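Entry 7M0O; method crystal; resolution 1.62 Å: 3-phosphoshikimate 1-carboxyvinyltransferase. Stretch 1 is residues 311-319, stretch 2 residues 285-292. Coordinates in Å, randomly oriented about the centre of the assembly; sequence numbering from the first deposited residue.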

# COMPACT_ATOMS: atom_id res chain seq x y z
N VAL A 311 -2.87 -12.32 26.02
CA VAL A 311 -2.25 -12.00 24.75
C VAL A 311 -1.39 -10.78 25.01
O VAL A 311 -1.90 -9.71 25.36
CB VAL A 311 -3.29 -11.74 23.64
CG1 VAL A 311 -2.60 -11.26 22.38
CG2 VAL A 311 -4.09 -13.03 23.37
N ARG A 312 -0.08 -10.94 24.89
CA ARG A 312 0.84 -9.83 25.10
C ARG A 312 1.50 -9.47 23.78
O ARG A 312 2.19 -10.31 23.18
CB ARG A 312 1.89 -10.20 26.15
CG ARG A 312 2.81 -9.03 26.52
CD ARG A 312 3.70 -9.39 27.70
NE ARG A 312 4.79 -8.44 27.92
CZ ARG A 312 4.79 -7.54 28.91
NH1 ARG A 312 3.78 -7.48 29.75
NH2 ARG A 312 5.83 -6.73 29.06
N ILE A 313 1.30 -8.23 23.34
CA ILE A 313 1.87 -7.73 22.09
C ILE A 313 3.05 -6.83 22.43
O ILE A 313 2.89 -5.84 23.15
CB ILE A 313 0.81 -6.99 21.26
CG1 ILE A 313 -0.38 -7.90 20.95
CG2 ILE A 313 1.40 -6.47 19.94
CD1 ILE A 313 -1.47 -7.18 20.14
N GLU A 314 4.25 -7.17 21.92
CA GLU A 314 5.48 -6.52 22.34
C GLU A 314 6.16 -5.84 21.16
O GLU A 314 5.92 -6.18 20.00
CB GLU A 314 6.46 -7.53 22.98
CG GLU A 314 6.03 -8.00 24.34
CD GLU A 314 7.00 -8.98 24.97
OE1 GLU A 314 7.87 -9.53 24.26
OE2 GLU A 314 6.86 -9.21 26.19
N ASP A 315 7.02 -4.86 21.49
CA ASP A 315 7.89 -4.19 20.51
C ASP A 315 7.07 -3.35 19.53
O ASP A 315 7.40 -3.27 18.34
CB ASP A 315 8.78 -5.19 19.78
CG ASP A 315 10.14 -4.61 19.36
OD1 ASP A 315 10.41 -3.40 19.57
OD2 ASP A 315 10.95 -5.38 18.82
N VAL A 316 6.03 -2.67 20.02
CA VAL A 316 5.15 -1.89 19.16
C VAL A 316 5.15 -0.43 19.59
O VAL A 316 4.10 0.22 19.60
CB VAL A 316 3.72 -2.47 19.15
CG1 VAL A 316 3.68 -3.74 18.29
CG2 VAL A 316 3.20 -2.79 20.58
N ALA A 317 6.33 0.10 19.92
CA ALA A 317 6.46 1.55 20.11
C ALA A 317 5.92 2.32 18.92
O ALA A 317 5.33 3.40 19.10
CB ALA A 317 7.93 1.92 20.34
N ASN A 318 6.09 1.77 17.72
CA ASN A 318 5.70 2.48 16.50
C ASN A 318 4.20 2.73 16.43
O ASN A 318 3.76 3.69 15.79
CB ASN A 318 6.17 1.71 15.25
CG ASN A 318 5.96 0.19 15.35
OD1 ASN A 318 5.14 -0.28 16.14
ND2 ASN A 318 6.72 -0.58 14.56
N THR A 319 3.39 1.89 17.09
CA THR A 319 1.95 2.09 17.03
C THR A 319 1.49 3.33 17.80
O THR A 319 0.36 3.78 17.59
CB THR A 319 1.19 0.88 17.57
OG1 THR A 319 1.43 0.70 18.97
CG2 THR A 319 1.62 -0.40 16.84
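Stretch 2 (285-292) GLTANMRD

Stretch 2 runs beside stretch 1 as a parallel strand, then leaves the extended conformation at Met290 and Arg291, which pack against the loop after Glu314. The axes of the two strands approach to 4.7 Å, and their N-to-C directions differ by 16° (signed crossing angle -16°). The register pairs Arg312 with Thr287, Ile313 with Ala288 and Glu314 with Asn289, at CA-CA distances of 4.5, 5.0 and 4.7 Å. Alternating backbone bonds confirm it: Arg312 N to Leu286 O, 2.9 Å; Ala288 N to Arg312 O, 2.8 Å; Glu314 N to Ala288 O, 2.9 Å; Met290 N to Glu314 O, 3.1 Å.

Beyond the strands, Asp315 (70 Å² covered) and Arg291 (65 Å²) have the largest shares of the contact. With phi/psi of 67/40, Asp315 leaves the extended conformation, and its CA-to-CB bond points toward stretch 2. Asp315 OD2 accepts a hydrogen bond from Asn289 ND2 at 3.1 Å and forms a salt bridge with Arg291 NE at 3.3 Å, whose hydrogen bond is weak (141° at the hydrogen). Asn318 ND2 donates to Arg291 O at 3.1 Å, holding the backbone of the same arginine.

Met290 (55 Å² covered) makes apolar contacts with two residues of stretch 1: its SD lies 3.7 Å from Ile313 CG2, and its CB 3.9 Å from Val316 CG1.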

# COMPACT_ATOMS: atom_id res chain seq x y z
N GLY A 285 -3.73 -18.15 23.88
CA GLY A 285 -2.96 -16.96 24.18
C GLY A 285 -1.48 -17.13 23.90
O GLY A 285 -0.95 -18.24 23.80
N LEU A 286 -0.80 -16.00 23.77
CA LEU A 286 0.61 -15.99 23.40
C LEU A 286 1.17 -14.60 23.61
O LEU A 286 0.44 -13.64 23.85
CB LEU A 286 0.84 -16.42 21.94
CG LEU A 286 -0.05 -15.90 20.80
CD1 LEU A 286 -0.03 -14.40 20.63
CD2 LEU A 286 0.33 -16.59 19.49
N THR A 287 2.49 -14.52 23.51
CA THR A 287 3.22 -13.28 23.35
C THR A 287 3.66 -13.17 21.90
O THR A 287 4.24 -14.12 21.36
CB THR A 287 4.44 -13.24 24.27
OG1 THR A 287 4.00 -13.21 25.63
CG2 THR A 287 5.28 -12.00 23.96
N ALA A 288 3.42 -12.02 21.28
CA ALA A 288 3.77 -11.81 19.88
C ALA A 288 4.55 -10.51 19.74
O ALA A 288 4.07 -9.44 20.15
CB ALA A 288 2.52 -11.80 19.00
N ASN A 289 5.74 -10.59 19.16
CA ASN A 289 6.47 -9.39 18.78
C ASN A 289 5.93 -8.94 17.43
O ASN A 289 6.11 -9.63 16.42
CB ASN A 289 7.97 -9.70 18.71
CG ASN A 289 8.81 -8.50 18.29
OD1 ASN A 289 8.45 -7.75 17.38
ND2 ASN A 289 9.94 -8.33 18.95
N MET A 290 5.24 -7.78 17.40
CA MET A 290 4.61 -7.32 16.16
C MET A 290 5.29 -6.08 15.57
O MET A 290 4.66 -5.32 14.83
CB MET A 290 3.12 -7.08 16.40
CG MET A 290 2.38 -8.38 16.76
SD MET A 290 0.55 -8.26 16.85
CE MET A 290 0.07 -8.41 15.12
N ARG A 291 6.58 -5.87 15.88
CA ARG A 291 7.30 -4.70 15.37
C ARG A 291 7.18 -4.56 13.85
O ARG A 291 6.91 -3.47 13.33
CB ARG A 291 8.78 -4.76 15.77
CG ARG A 291 9.58 -3.57 15.21
CD ARG A 291 11.03 -3.64 15.63
NE ARG A 291 11.53 -5.01 15.57
CZ ARG A 291 12.04 -5.57 14.49
NH1 ARG A 291 12.13 -4.88 13.36
NH2 ARG A 291 12.46 -6.83 14.54
N ASP A 292 7.39 -5.66 13.13
CA ASP A 292 7.44 -5.61 11.67
C ASP A 292 6.09 -5.85 11.01
O ASP A 292 6.01 -5.79 9.77
CB ASP A 292 8.46 -6.64 11.16
CG ASP A 292 9.87 -6.27 11.54
OD1 ASP A 292 10.15 -5.05 11.60
OD2 ASP A 292 10.69 -7.18 11.79